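Beta-methylmalyl-CoA dehydratase (Chloroflexus aurantiacus, PDB 4E3E) catalyses the reversible dehydration of beta-methylmalyl-CoA to mesaconyl-CoA, a step of the glyoxylate assimilation cycle. Local coordinates at residues Q116-S129 and E141-A155. Residues are numbered along the deposited sequence; the frame is centred on the assembly and turned at random.
Sequences QNKDGKTGVVYVHS and EYIRWVMVRKRDPNA. With SO4 (sulfate ion), chain C.
Strands 122-129 and 141-149 run antiparallel, their axes 4.6 Å apart at closest approach, and the hydrogen-bonded pairs Gly-123 with Val-148, Val-125 with Val-146, Val-127 with Arg-144 and Ser-129 with Tyr-142 tie them together. On one face, at the non-hydrogen-bonded pair Tyr-126 and Trp-145, a CH-pi contact sets Trp-145 CB 3.8 Å from the centroid of the phenol ring. Trp-145 CG lies between its backbone N and carbonyl carbon (chi1 56°), which sets the indole beside that ring, planes 21° apart but slid so that they barely overlap. Further along, His-128 NE2 donates to Glu-141 OE1 (2.8 Å), in the imidazole plane and on the anti lone pair; OE2 forms a salt bridge with Arg-94. The pair forms a beta hairpin in a hot-dog fold. On the hairpin's other face, Tyr-142 and Arg-144 pack against helix 65-80. Beta-branched valines suit buried strand positions here; Val-125 CG1 presses closely on Val-146 CG2, at 3.4 Å. A water joins Ser-129 OG, also bonded to Ser-109, with Tyr-142 OH and Arg-144 NE; the guanidinium hydrogen-bonds to Asn-87, which probably binds substrate. Beyond the strands, Lys-150's long chain bends at chi3 (73°), bringing its buried ammonium to Gln-116 OE1 (NZ-OE1 2.9 Å) and the carbonyl oxygens of Pro-153 and Ala-155.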
loop_
_atom_site.group_PDB
_atom_site.type_symbol
_atom_site.label_atom_id
_atom_site.label_comp_id
_atom_site.label_asym_id
_atom_site.label_seq_id
_atom_site.Cartn_x
_atom_site.Cartn_y
_atom_site.Cartn_z
ATOM N N GLN A 116 22.197 -18.796 28.817
ATOM C CA GLN A 116 22.226 -19.957 27.942
ATOM C C GLN A 116 21.165 -20.939 28.411
ATOM O O GLN A 116 21.018 -21.157 29.605
ATOM C CB GLN A 116 23.605 -20.622 27.946
ATOM C CG GLN A 116 23.647 -21.894 27.114
ATOM C CD GLN A 116 25.054 -22.356 26.822
ATOM O OE1 GLN A 116 25.801 -21.694 26.096
ATOM N NE2 GLN A 116 25.426 -23.500 27.381
ATOM N N ASN A 117 20.415 -21.507 27.470
ATOM C CA ASN A 117 19.416 -22.511 27.808
ATOM C C ASN A 117 20.037 -23.825 28.261
ATOM O O ASN A 117 21.203 -24.114 27.954
ATOM C CB ASN A 117 18.409 -22.705 26.664
ATOM C CG ASN A 117 17.383 -21.600 26.616
ATOM O OD1 ASN A 117 16.678 -21.347 27.604
ATOM N ND2 ASN A 117 17.287 -20.913 25.468
ATOM N N LYS A 118 19.258 -24.606 29.006
ATOM C CA LYS A 118 19.750 -25.847 29.603
ATOM C C LYS A 118 20.221 -26.888 28.587
ATOM O O LYS A 118 21.183 -27.610 28.851
ATOM C CB LYS A 118 18.722 -26.431 30.571
ATOM C CG LYS A 118 18.812 -25.803 31.949
ATOM C CD LYS A 118 17.466 -25.779 32.645
ATOM C CE LYS A 118 17.435 -24.700 33.708
ATOM N NZ LYS A 118 16.044 -24.535 34.186
ATOM N N ASP A 119 19.567 -26.956 27.425
ATOM C CA ASP A 119 19.998 -27.889 26.371
ATOM C C ASP A 119 21.290 -27.445 25.658
ATOM O O ASP A 119 21.839 -28.184 24.838
ATOM C CB ASP A 119 18.863 -28.179 25.369
ATOM C CG ASP A 119 18.478 -26.964 24.523
ATOM O OD1 ASP A 119 19.116 -25.893 24.627
ATOM O OD2 ASP A 119 17.517 -27.091 23.737
ATOM N N GLY A 120 21.758 -26.236 25.972
ATOM C CA GLY A 120 22.995 -25.688 25.406
ATOM C C GLY A 120 22.969 -25.351 23.918
ATOM O O GLY A 120 24.009 -25.007 23.346
ATOM N N LYS A 121 21.792 -25.447 23.292
ATOM C CA LYS A 121 21.638 -25.193 21.849
ATOM C C LYS A 121 21.189 -23.765 21.549
ATOM O O LYS A 121 21.389 -23.264 20.442
ATOM C CB LYS A 121 20.669 -26.195 21.214
ATOM C CG LYS A 121 21.130 -27.639 21.332
ATOM C CD LYS A 121 20.563 -28.501 20.221
ATOM C CE LYS A 121 21.268 -29.845 20.183
ATOM N NZ LYS A 121 20.774 -30.671 19.052
ATOM N N THR A 122 20.573 -23.125 22.540
ATOM C CA THR A 122 20.082 -21.758 22.412
ATOM C C THR A 122 20.375 -20.969 23.688
ATOM O O THR A 122 20.871 -21.522 24.673
ATOM C CB THR A 122 18.563 -21.732 22.185
ATOM O OG1 THR A 122 17.928 -22.460 23.242
ATOM C CG2 THR A 122 18.186 -22.348 20.838
ATOM N N GLY A 123 20.062 -19.678 23.662
ATOM C CA GLY A 123 20.182 -18.824 24.833
ATOM C C GLY A 123 19.235 -17.639 24.766
ATOM O O GLY A 123 18.770 -17.247 23.689
ATOM N N VAL A 124 18.963 -17.062 25.929
ATOM C CA VAL A 124 18.076 -15.916 26.052
ATOM C C VAL A 124 18.902 -14.643 26.193
ATOM O O VAL A 124 19.787 -14.561 27.048
ATOM C CB VAL A 124 17.169 -16.063 27.294
ATOM C CG1 VAL A 124 16.279 -14.834 27.482
ATOM C CG2 VAL A 124 16.353 -17.347 27.206
ATOM N N VAL A 125 18.603 -13.650 25.363
ATOM C CA VAL A 125 19.268 -12.343 25.463
ATOM C C VAL A 125 18.221 -11.278 25.764
ATOM O O VAL A 125 17.154 -11.249 25.142
ATOM C CB VAL A 125 20.126 -12.038 24.203
ATOM C CG1 VAL A 125 19.378 -12.373 22.932
ATOM C CG2 VAL A 125 20.642 -10.589 24.158
ATOM N N TYR A 126 18.515 -10.446 26.760
ATOM C CA TYR A 126 17.644 -9.348 27.165
ATOM C C TYR A 126 18.277 -8.104 26.616
ATOM O O TYR A 126 19.480 -7.886 26.818
ATOM C CB TYR A 126 17.572 -9.227 28.696
ATOM C CG TYR A 126 16.939 -10.421 29.363
ATOM C CD1 TYR A 126 17.646 -11.612 29.515
ATOM C CD2 TYR A 126 15.634 -10.364 29.843
ATOM C CE1 TYR A 126 17.069 -12.717 30.125
ATOM C CE2 TYR A 126 15.047 -11.467 30.462
ATOM C CZ TYR A 126 15.770 -12.637 30.593
ATOM O OH TYR A 126 15.205 -13.735 31.191
ATOM N N VAL A 127 17.471 -7.295 25.922
ATOM C CA VAL A 127 17.932 -6.008 25.386
ATOM C C VAL A 127 17.063 -4.840 25.845
ATOM O O VAL A 127 15.852 -4.984 26.016
ATOM C CB VAL A 127 18.023 -6.009 23.835
ATOM C CG1 VAL A 127 19.057 -7.026 23.353
ATOM C CG2 VAL A 127 16.657 -6.248 23.190
ATOM N N HIS A 128 17.695 -3.688 26.060
ATOM C CA HIS A 128 16.983 -2.446 26.257
ATOM C C HIS A 128 17.118 -1.691 24.963
ATOM O O HIS A 128 18.220 -1.263 24.613
ATOM C CB HIS A 128 17.597 -1.673 27.425
ATOM C CG HIS A 128 16.905 -0.356 27.741
ATOM N ND1 HIS A 128 17.587 0.743 28.116
ATOM C CD2 HIS A 128 15.564 0.001 27.735
ATOM C CE1 HIS A 128 16.727 1.755 28.342
ATOM N NE2 HIS A 128 15.488 1.299 28.115
ATOM N N SER A 129 16.015 -1.553 24.223
ATOM C CA SER A 129 16.012 -0.803 22.947
ATOM C C SER A 129 15.413 0.593 23.117
ATOM O O SER A 129 14.379 0.765 23.779
ATOM C CB SER A 129 15.247 -1.563 21.866
ATOM O OG SER A 129 15.880 -2.786 21.571
ATOM N N GLU A 141 11.111 3.591 24.594
ATOM C CA GLU A 141 12.084 2.631 25.113
ATOM C C GLU A 141 11.342 1.401 25.642
ATOM O O GLU A 141 10.216 1.509 26.119
ATOM C CB GLU A 141 12.971 3.255 26.199
ATOM C CG GLU A 141 12.215 3.697 27.448
ATOM C CD GLU A 141 13.131 4.234 28.528
ATOM O OE1 GLU A 141 14.238 3.695 28.709
ATOM O OE2 GLU A 141 12.750 5.201 29.198
ATOM N N TYR A 142 11.966 0.239 25.555
ATOM C CA TYR A 142 11.365 -0.988 26.082
ATOM C C TYR A 142 12.454 -2.036 26.280
ATOM O O TYR A 142 13.588 -1.883 25.797
ATOM C CB TYR A 142 10.258 -1.526 25.154
ATOM C CG TYR A 142 10.760 -1.896 23.775
ATOM C CD1 TYR A 142 11.390 -3.119 23.547
ATOM C CD2 TYR A 142 10.620 -1.014 22.699
ATOM C CE1 TYR A 142 11.878 -3.456 22.286
ATOM C CE2 TYR A 142 11.101 -1.339 21.437
ATOM C CZ TYR A 142 11.732 -2.564 21.238
ATOM O OH TYR A 142 12.221 -2.907 19.997
ATOM N N ILE A 143 12.098 -3.094 26.998
ATOM C CA ILE A 143 12.953 -4.249 27.150
ATOM C C ILE A 143 12.258 -5.392 26.439
ATOM O O ILE A 143 11.040 -5.537 26.524
ATOM C CB ILE A 143 13.158 -4.596 28.641
ATOM C CG1 ILE A 143 14.004 -3.514 29.327
ATOM C CG2 ILE A 143 13.780 -5.979 28.812
ATOM C CD1 ILE A 143 13.842 -3.508 30.828
ATOM N N ARG A 144 13.017 -6.192 25.706
ATOM C CA ARG A 144 12.470 -7.427 25.190
ATOM C C ARG A 144 13.518 -8.501 25.365
ATOM O O ARG A 144 14.714 -8.199 25.510
ATOM C CB ARG A 144 11.995 -7.287 23.723
ATOM C CG ARG A 144 13.060 -7.373 22.630
ATOM C CD ARG A 144 12.382 -7.384 21.269
ATOM N NE ARG A 144 13.276 -7.195 20.122
ATOM C CZ ARG A 144 13.489 -8.109 19.173
ATOM N NH1 ARG A 144 12.896 -9.312 19.224
ATOM N NH2 ARG A 144 14.297 -7.817 18.155
ATOM N N TRP A 145 13.073 -9.750 25.383
ATOM C CA TRP A 145 14.006 -10.860 25.431
ATOM C C TRP A 145 13.632 -11.893 24.426
ATOM O O TRP A 145 12.451 -12.100 24.149
ATOM C CB TRP A 145 14.217 -11.409 26.851
ATOM C CG TRP A 145 12.983 -11.858 27.601
ATOM C CD1 TRP A 145 12.594 -13.162 27.876
ATOM C CD2 TRP A 145 11.958 -11.013 28.243
ATOM N NE1 TRP A 145 11.429 -13.190 28.605
ATOM C CE2 TRP A 145 10.993 -11.939 28.861
ATOM C CE3 TRP A 145 11.748 -9.636 28.360
ATOM C CZ2 TRP A 145 9.871 -11.487 29.547
ATOM C CZ3 TRP A 145 10.613 -9.190 29.057
ATOM C CH2 TRP A 145 9.698 -10.095 29.633
ATOM N N VAL A 146 14.656 -12.498 23.833
ATOM C CA VAL A 146 14.518 -13.384 22.677
ATOM C C VAL A 146 15.343 -14.647 22.888
ATOM O O VAL A 146 16.411 -14.609 23.501
ATOM C CB VAL A 146 14.975 -12.708 21.353
ATOM C CG1 VAL A 146 13.982 -11.654 20.914
ATOM C CG2 VAL A 146 16.326 -12.037 21.507
HETATM N N MSE A 147 14.846 -15.759 22.370
HETATM C CA MSE A 147 15.594 -17.003 22.400
HETATM C C MSE A 147 16.349 -17.055 21.105
HETATM O O MSE A 147 15.741 -17.068 20.032
HETATM C CB MSE A 147 14.616 -18.156 22.490
HETATM C CG MSE A 147 15.454 -19.420 22.618
HETATM SE SE MSE A 147 14.199 -20.903 22.815
HETATM C CE MSE A 147 13.895 -20.787 24.765
ATOM N N VAL A 148 17.678 -17.063 21.194
ATOM C CA VAL A 148 18.540 -17.007 20.007
ATOM C C VAL A 148 19.370 -18.278 19.845
ATOM O O VAL A 148 19.892 -18.826 20.828
ATOM C CB VAL A 148 19.481 -15.779 20.044
ATOM C CG1 VAL A 148 20.274 -15.645 18.744
ATOM C CG2 VAL A 148 18.683 -14.515 20.304
ATOM N N ARG A 149 19.492 -18.732 18.599
ATOM C CA ARG A 149 20.339 -19.866 18.265
ATOM C C ARG A 149 21.802 -19.604 18.595
ATOM O O ARG A 149 22.313 -18.492 18.416
ATOM C CB ARG A 149 20.263 -20.173 16.772
ATOM C CG ARG A 149 18.952 -20.746 16.289
ATOM C CD ARG A 149 19.060 -21.082 14.811
ATOM N NE ARG A 149 17.750 -21.374 14.242
ATOM C CZ ARG A 149 16.966 -20.478 13.646
ATOM N NH1 ARG A 149 17.348 -19.211 13.508
ATOM N NH2 ARG A 149 15.792 -20.855 13.174
ATOM N N LYS A 150 22.468 -20.647 19.074
ATOM C CA LYS A 150 23.914 -20.657 19.108
ATOM C C LYS A 150 24.376 -21.150 17.748
ATOM O O LYS A 150 23.792 -22.081 17.192
ATOM C CB LYS A 150 24.425 -21.583 20.206
ATOM C CG LYS A 150 24.351 -20.987 21.599
ATOM C CD LYS A 150 24.839 -21.959 22.665
ATOM C CE LYS A 150 26.353 -22.135 22.638
ATOM N NZ LYS A 150 26.831 -22.988 23.764
ATOM N N ARG A 151 25.404 -20.513 17.199
ATOM C CA ARG A 151 26.015 -20.997 15.965
ATOM C C ARG A 151 26.776 -22.287 16.259
ATOM O O ARG A 151 26.610 -23.288 15.560
ATOM C CB ARG A 151 26.930 -19.933 15.367
ATOM C CG ARG A 151 27.642 -20.343 14.083
ATOM C CD ARG A 151 28.632 -19.274 13.651
ATOM N NE ARG A 151 29.417 -18.816 14.796
ATOM C CZ ARG A 151 29.219 -17.673 15.449
ATOM N NH1 ARG A 151 28.267 -16.826 15.065
ATOM N NH2 ARG A 151 29.985 -17.376 16.490
ATOM N N ASP A 152 27.588 -22.259 17.312
ATOM C CA ASP A 152 28.352 -23.422 17.734
ATOM C C ASP A 152 27.844 -23.941 19.085
ATOM O O ASP A 152 28.090 -23.309 20.112
ATOM C CB ASP A 152 29.842 -23.061 17.817
ATOM C CG ASP A 152 30.702 -24.184 18.408
ATOM O OD1 ASP A 152 30.349 -25.379 18.259
ATOM O OD2 ASP A 152 31.746 -23.852 19.021
ATOM N N PRO A 153 27.151 -25.101 19.089
ATOM C CA PRO A 153 26.658 -25.684 20.346
ATOM C C PRO A 153 27.732 -25.774 21.440
ATOM O O PRO A 153 27.408 -25.666 22.625
ATOM C CB PRO A 153 26.204 -27.086 19.927
ATOM C CG PRO A 153 25.826 -26.937 18.492
ATOM C CD PRO A 153 26.799 -25.938 17.924
ATOM N N ASN A 154 28.994 -25.941 21.043
ATOM C CA ASN A 154 30.100 -26.100 21.997
ATOM C C ASN A 154 30.677 -24.813 22.588
ATOM O O ASN A 154 31.424 -24.872 23.563
ATOM C CB ASN A 154 31.234 -26.932 21.389
ATOM C CG ASN A 154 30.829 -28.366 21.133
ATOM O OD1 ASN A 154 30.875 -28.830 19.996
ATOM N ND2 ASN A 154 30.403 -29.069 22.181
ATOM N N ALA A 155 30.346 -23.661 22.009
ATOM C CA ALA A 155 30.848 -22.384 22.520
ATOM C C ALA A 155 30.543 -22.254 24.016
ATOM O O ALA A 155 29.463 -22.657 24.458
ATOM C CB ALA A 155 30.246 -21.223 21.744
HETATM S S SO4 C . 15.085 -23.674 30.358
HETATM O O1 SO4 C . 14.981 -24.958 29.629
HETATM O O2 SO4 C . 14.842 -23.879 31.801
HETATM O O3 SO4 C . 16.455 -23.140 30.166
HETATM O O4 SO4 C . 14.067 -22.726 29.836
HETATM O O HOH W 1 14.368 -4.586 20.226
#